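Local coordinates for cellulase CEL9M (Clostridium cellulolyticum, PDB 1IA6), which probably cleaves internal beta-1,4-glucosidic linkages of cellulose and related beta-glucans, as a family 9 glycoside hydrolase that binds zinc and calcium, at residues 108-111 against 115-118; 143-146 against 150-153; 179-184 against 218-223. All coordinates share one frame; numbering follows the deposited sequence.

Contact 1: 108-111 against 115-118; sequences SHPN and FYYQ
A short connection from an alpha helix into a beta strand brings Ser108 and Tyr116 together here: helix 91-107 of the family 9 helical barrel ends, the chain turns through 108-111, and strand 115-119 sets off as the middle strand of a small antiparallel sheet. The turn is closed by one backbone hydrogen bond, from Tyr116 N to Ser108 O at 3.0 Å, with an N-H...O angle of 162° and the donor in the carbonyl plane. The same oxygen also receives a CA-H...O contact from Phe115 CA at 3.3 Å, so two successive residues of the strand converge on a single carbonyl. Ser108 CB in turn lies 3.4 Å from Tyr116 O.

Around Ser108 O the side chains divide. Phe115 swings its ring along the side of Ser108 and His109: with CG anti to the backbone N (chi1 -175°), its CE1 comes to 3.8 Å from Ser108 CB, while His109 CB meets the ring edge at CD1, 4.1 Å away. Beyond this segment pair the Phe115 ring packs on Leu155 and Thr158 of helix 152-169 and on Leu187 of helix 174-193, which makes it the inward-facing part of the contact. Ser108 OG, also buried, is hydrogen-bonded to Tyr104 O in the preceding helix. His109 has both ring nitrogens hydrogen-bonded, ND1 with Thr114 O and NE2 with Glu186 OE1, and these two bonds fix the rotation of the imidazole.

Tyr116 lies nearer the surface. Its side chain and that of Pro110 cross at about a right angle, and the proline comes in at the edge of the tyrosine ring, near its plane, with Pro110 CG 4.1 Å from Tyr116 CE2.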
# COMPACT_ATOMS: atom_id res chain seq x y z
N SER A 108 -9.58 14.50 -7.35
CA SER A 108 -8.77 14.32 -8.55
C SER A 108 -9.57 13.85 -9.77
O SER A 108 -9.01 13.67 -10.84
CB SER A 108 -7.64 13.32 -8.27
OG SER A 108 -6.82 13.75 -7.20
N HIS A 109 -10.87 13.66 -9.59
CA HIS A 109 -11.77 13.20 -10.66
C HIS A 109 -12.83 14.29 -10.86
O HIS A 109 -13.99 14.11 -10.47
CB HIS A 109 -12.41 11.88 -10.24
CG HIS A 109 -13.24 11.22 -11.30
ND1 HIS A 109 -12.77 10.99 -12.58
CD2 HIS A 109 -14.49 10.69 -11.26
CE1 HIS A 109 -13.69 10.35 -13.28
NE2 HIS A 109 -14.74 10.16 -12.50
N PRO A 110 -12.45 15.43 -11.46
CA PRO A 110 -13.33 16.57 -11.73
C PRO A 110 -14.56 16.30 -12.60
O PRO A 110 -15.61 16.91 -12.41
CB PRO A 110 -12.39 17.60 -12.35
CG PRO A 110 -11.38 16.75 -13.05
CD PRO A 110 -11.11 15.68 -12.02
N ASN A 111 -14.41 15.40 -13.57
CA ASN A 111 -15.52 15.02 -14.45
C ASN A 111 -15.43 13.52 -14.69
O ASN A 111 -14.47 12.88 -14.28
CB ASN A 111 -15.48 15.81 -15.76
CG ASN A 111 -14.18 15.66 -16.51
OD1 ASN A 111 -13.80 14.56 -16.91
ND2 ASN A 111 -13.47 16.77 -16.70
N PHE A 115 -8.88 12.07 -14.72
CA PHE A 115 -8.33 11.70 -13.43
C PHE A 115 -6.87 12.09 -13.34
O PHE A 115 -6.03 11.55 -14.06
CB PHE A 115 -8.44 10.19 -13.19
CG PHE A 115 -7.99 9.77 -11.82
CD1 PHE A 115 -8.72 10.15 -10.69
CD2 PHE A 115 -6.83 9.03 -11.64
CE1 PHE A 115 -8.30 9.79 -9.41
CE2 PHE A 115 -6.39 8.67 -10.36
CZ PHE A 115 -7.13 9.05 -9.25
N TYR A 116 -6.57 13.04 -12.45
CA TYR A 116 -5.20 13.50 -12.23
C TYR A 116 -4.57 12.49 -11.29
O TYR A 116 -5.18 12.13 -10.28
CB TYR A 116 -5.22 14.88 -11.58
CG TYR A 116 -5.63 15.97 -12.55
CD1 TYR A 116 -4.72 16.51 -13.44
CD2 TYR A 116 -6.95 16.42 -12.59
CE1 TYR A 116 -5.10 17.48 -14.37
CE2 TYR A 116 -7.35 17.39 -13.52
CZ TYR A 116 -6.41 17.92 -14.40
OH TYR A 116 -6.78 18.87 -15.32
N TYR A 117 -3.36 12.03 -11.60
CA TYR A 117 -2.74 11.03 -10.74
C TYR A 117 -1.31 11.24 -10.26
O TYR A 117 -0.74 10.36 -9.62
CB TYR A 117 -2.90 9.64 -11.37
CG TYR A 117 -2.21 9.43 -12.70
CD1 TYR A 117 -0.83 9.21 -12.77
CD2 TYR A 117 -2.95 9.39 -13.89
CE1 TYR A 117 -0.21 8.94 -13.99
CE2 TYR A 117 -2.34 9.12 -15.11
CZ TYR A 117 -0.97 8.89 -15.16
OH TYR A 117 -0.37 8.59 -16.36
N GLN A 118 -0.71 12.38 -10.57
CA GLN A 118 0.62 12.66 -10.06
C GLN A 118 0.81 14.14 -9.83
O GLN A 118 0.61 14.95 -10.73
CB GLN A 118 1.75 12.14 -10.96
CG GLN A 118 3.11 12.33 -10.26
CD GLN A 118 4.30 11.72 -10.98
OE1 GLN A 118 4.23 10.60 -11.49
NE2 GLN A 118 5.41 12.45 -11.01

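Contact 2: 143-146 against 150-153; sequences YKAD and PASD
Ala145 and Ala151 meet methyl to methyl where an edge strand of the small antiparallel sheet gives way, through a tight loop, to helix 152-169 of the helical barrel. Ala145 CB and Ala151 CB are 3.8 Å apart, and both CB atoms point across the gap. This is the one side-chain touch between 143-146 and 150-153, and no direct hydrogen bond joins the two segments.

Each alanine is placed by its own element. Ala145 is held in the sheet by backbone hydrogen bonding to Phe115 of the neighbouring strand 115-119; Ala151 stands at the N-cap position, right before the helix. Both methyls also pack against Tyr117 of strand 115-119, so the pair forms part of a small apolar patch between sheet and helix start. At the next residue, the first of the helix, Ser152 OG is hydrogen-bonded to Gly191 O and Gly196 N, tying the beginning of the helix to the end of helix 174-193 and the loop after it.

Pro150 is the third residue covered here, but its ring turns away from the strand and packs on Asn194. Its backbone is linked to the strand through water: a single molecule donates to both backbone carbonyls, reaching Pro150 O at 3.0 Å and Lys144 O at a longer 3.3 Å.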
# COMPACT_ATOMS: atom_id res chain seq x y z
N TYR A 143 0.81 14.38 -14.46
CA TYR A 143 0.08 13.42 -15.28
C TYR A 143 -1.41 13.32 -14.97
O TYR A 143 -1.84 13.51 -13.84
CB TYR A 143 0.69 12.02 -15.14
CG TYR A 143 2.16 11.91 -15.46
CD1 TYR A 143 2.64 12.19 -16.74
CD2 TYR A 143 3.07 11.49 -14.49
CE1 TYR A 143 4.00 12.05 -17.04
CE2 TYR A 143 4.43 11.34 -14.79
CZ TYR A 143 4.88 11.63 -16.06
OH TYR A 143 6.22 11.49 -16.37
N LYS A 144 -2.18 13.00 -16.01
CA LYS A 144 -3.61 12.83 -15.87
C LYS A 144 -4.06 11.82 -16.91
O LYS A 144 -3.45 11.69 -17.97
CB LYS A 144 -4.34 14.15 -16.10
CG LYS A 144 -4.31 14.65 -17.53
CD LYS A 144 -5.20 15.88 -17.70
CE LYS A 144 -5.14 16.40 -19.12
NZ LYS A 144 -5.97 17.63 -19.26
N ALA A 145 -5.11 11.08 -16.59
CA ALA A 145 -5.66 10.10 -17.50
C ALA A 145 -6.94 10.69 -18.09
O ALA A 145 -7.69 11.37 -17.40
CB ALA A 145 -5.97 8.81 -16.76
N ASP A 146 -7.14 10.45 -19.38
CA ASP A 146 -8.34 10.91 -20.08
C ASP A 146 -8.52 10.01 -21.30
O ASP A 146 -7.75 9.08 -21.51
CB ASP A 146 -8.21 12.39 -20.48
CG ASP A 146 -6.98 12.68 -21.29
OD1 ASP A 146 -6.71 11.94 -22.26
OD2 ASP A 146 -6.27 13.65 -20.97
N PRO A 150 -4.02 6.78 -21.55
CA PRO A 150 -4.30 5.61 -20.71
C PRO A 150 -3.52 5.53 -19.40
O PRO A 150 -2.41 6.05 -19.28
CB PRO A 150 -3.95 4.45 -21.64
CG PRO A 150 -2.79 4.99 -22.40
CD PRO A 150 -3.25 6.39 -22.75
N ALA A 151 -4.12 4.85 -18.43
CA ALA A 151 -3.53 4.63 -17.12
C ALA A 151 -4.40 3.57 -16.46
O ALA A 151 -4.83 3.71 -15.32
CB ALA A 151 -3.56 5.92 -16.30
N SER A 152 -4.64 2.50 -17.21
CA SER A 152 -5.49 1.40 -16.76
C SER A 152 -5.14 0.81 -15.40
O SER A 152 -6.03 0.47 -14.62
CB SER A 152 -5.50 0.28 -17.80
OG SER A 152 -5.93 0.77 -19.06
N ASP A 153 -3.85 0.67 -15.12
CA ASP A 153 -3.44 0.10 -13.84
C ASP A 153 -3.74 1.06 -12.69
O ASP A 153 -4.29 0.66 -11.66
CB ASP A 153 -1.96 -0.30 -13.87
CG ASP A 153 -1.03 0.82 -14.32
OD1 ASP A 153 -1.50 1.79 -14.95
OD2 ASP A 153 0.18 0.73 -14.05
O HOH W 1 -1.89 8.86 -18.45

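Contact 3: 179-184 against 218-223; sequences KCLNAA and TWLYTA
Leu181 reaches across to helix 210-224 with one branch. Its CD1 sits 4.0 Å from Leu220 CD2 and, equally, 4.0 Å from Ala223 CB, so a single methyl meets two residues about one helical turn apart on the same side of the facing helix. The first bond of the Leu181 side chain does not itself aim at that helix; CG is swung out anti to the backbone N (chi1 -176°), and a chi2 of 62° then turns CD1 onto the partner, while the other methyl, CD2, is the branch that continues the extended chain. Leu220 meets Leu181 CD1 with its CD2, the two leucine side chains crossing at an angle. The second branch of Leu220, CD1, approaches the backbone of Ala184, 4.4 Å from the carbonyl O, a loose contact.

The axes of the short segments come no closer than 11.6 Å, at 137° between their N-to-C directions, and it is the leucine branches that reach across between them. Both helices belong to the alpha-helical barrel characteristic of family 9 catalytic modules.

Thr163 of helix 152-169 packs against Ala184, Leu220 and Ala223, so a third helix touches both sides of the contact. From the same helix Ser159 OG donates a hydrogen bond to Ala184 O. Leu220 is also backed by Tyr229 of helix 228-236, while the neighbouring Trp219 makes a cation-pi contact with Arg266 of helix 260-271.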
# COMPACT_ATOMS: atom_id res chain seq x y z
N LYS A 179 -20.99 7.83 -3.27
CA LYS A 179 -20.20 8.74 -4.09
C LYS A 179 -18.92 8.01 -4.50
O LYS A 179 -18.45 8.14 -5.63
CB LYS A 179 -19.86 10.01 -3.29
CG LYS A 179 -19.03 11.01 -4.06
CD LYS A 179 -18.83 12.31 -3.28
CE LYS A 179 -20.08 13.18 -3.31
NZ LYS A 179 -21.24 12.55 -2.64
N CYS A 180 -18.37 7.24 -3.57
CA CYS A 180 -17.16 6.47 -3.86
C CYS A 180 -17.42 5.40 -4.91
O CYS A 180 -16.61 5.23 -5.83
CB CYS A 180 -16.63 5.81 -2.58
SG CYS A 180 -15.83 6.97 -1.46
N LEU A 181 -18.53 4.68 -4.78
CA LEU A 181 -18.86 3.63 -5.74
C LEU A 181 -19.11 4.20 -7.14
O LEU A 181 -18.67 3.63 -8.14
CB LEU A 181 -20.10 2.84 -5.29
CG LEU A 181 -20.49 1.64 -6.16
CD1 LEU A 181 -19.36 0.61 -6.16
CD2 LEU A 181 -21.78 1.01 -5.64
N ASN A 182 -19.81 5.33 -7.22
CA ASN A 182 -20.07 5.93 -8.53
C ASN A 182 -18.75 6.33 -9.19
O ASN A 182 -18.57 6.13 -10.39
CB ASN A 182 -20.98 7.16 -8.40
CG ASN A 182 -22.42 6.78 -8.09
OD1 ASN A 182 -22.87 5.68 -8.42
ND2 ASN A 182 -23.15 7.70 -7.46
N ALA A 183 -17.83 6.88 -8.41
CA ALA A 183 -16.53 7.27 -8.96
C ALA A 183 -15.76 6.02 -9.38
O ALA A 183 -15.11 5.99 -10.42
CB ALA A 183 -15.72 8.05 -7.93
N ALA A 184 -15.86 4.97 -8.56
CA ALA A 184 -15.17 3.71 -8.85
C ALA A 184 -15.63 3.13 -10.18
O ALA A 184 -14.83 2.59 -10.94
CB ALA A 184 -15.42 2.71 -7.73
N THR A 218 -13.40 -7.54 -9.86
CA THR A 218 -13.93 -8.44 -8.84
C THR A 218 -14.58 -7.66 -7.70
O THR A 218 -15.57 -8.12 -7.13
CB THR A 218 -12.84 -9.39 -8.26
OG1 THR A 218 -11.88 -8.64 -7.51
CG2 THR A 218 -12.14 -10.15 -9.38
N TRP A 219 -14.04 -6.49 -7.38
CA TRP A 219 -14.63 -5.70 -6.30
C TRP A 219 -15.95 -5.07 -6.73
O TRP A 219 -16.89 -4.99 -5.95
CB TRP A 219 -13.64 -4.63 -5.82
CG TRP A 219 -12.56 -5.25 -4.99
CD1 TRP A 219 -11.24 -5.37 -5.32
CD2 TRP A 219 -12.72 -5.93 -3.74
NE1 TRP A 219 -10.57 -6.08 -4.35
CE2 TRP A 219 -11.46 -6.44 -3.37
CE3 TRP A 219 -13.82 -6.16 -2.89
CZ2 TRP A 219 -11.26 -7.17 -2.19
CZ3 TRP A 219 -13.62 -6.89 -1.72
CH2 TRP A 219 -12.35 -7.39 -1.38
N LEU A 220 -16.02 -4.62 -7.98
CA LEU A 220 -17.26 -4.04 -8.47
C LEU A 220 -18.35 -5.11 -8.47
O LEU A 220 -19.52 -4.81 -8.27
CB LEU A 220 -17.07 -3.44 -9.86
CG LEU A 220 -16.41 -2.05 -9.80
CD1 LEU A 220 -15.91 -1.62 -11.17
CD2 LEU A 220 -17.42 -1.05 -9.26
N TYR A 221 -17.95 -6.37 -8.67
CA TYR A 221 -18.93 -7.45 -8.64
C TYR A 221 -19.44 -7.63 -7.21
O TYR A 221 -20.63 -7.73 -6.98
CB TYR A 221 -18.31 -8.77 -9.11
CG TYR A 221 -19.25 -9.95 -8.91
CD1 TYR A 221 -20.41 -10.07 -9.67
CD2 TYR A 221 -19.00 -10.90 -7.92
CE1 TYR A 221 -21.31 -11.12 -9.45
CE2 TYR A 221 -19.89 -11.96 -7.70
CZ TYR A 221 -21.04 -12.06 -8.46
OH TYR A 221 -21.92 -13.10 -8.24
N THR A 222 -18.51 -7.67 -6.26
CA THR A 222 -18.89 -7.84 -4.86
C THR A 222 -19.85 -6.74 -4.40
O THR A 222 -20.76 -6.99 -3.62
CB THR A 222 -17.64 -7.83 -3.95
OG1 THR A 222 -16.78 -8.92 -4.31
CG2 THR A 222 -18.04 -7.97 -2.49
N ALA A 223 -19.64 -5.53 -4.90
CA ALA A 223 -20.48 -4.40 -4.50
C ALA A 223 -21.81 -4.29 -5.25
O ALA A 223 -22.79 -3.80 -4.69
CB ALA A 223 -19.71 -3.10 -4.66

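In the fold
Contacts 1 and 2 share the small antiparallel sheet: strands 115-119 and 143-145 are neighbours in it, probably hydrogen-bonded from Phe115 O to Ala145 N (2.7 Å) and from Tyr117 N to Tyr143 O (3.1 Å), with about 9 Å between the contact centres. Both are partly buried, local closures of short loops, and backbone carbonyls do the polar work, hydrogen-bonded directly in contact 1 and through water in contact 2. Contact 3 is buried and apolar, with no hydrogen bond between its segments, joining helices distant in sequence, its centre about 17 and 19 Å from those of the others. Helix 152-169, which starts in contact 2, supports Phe115 of contact 1 and Leu220 of contact 3.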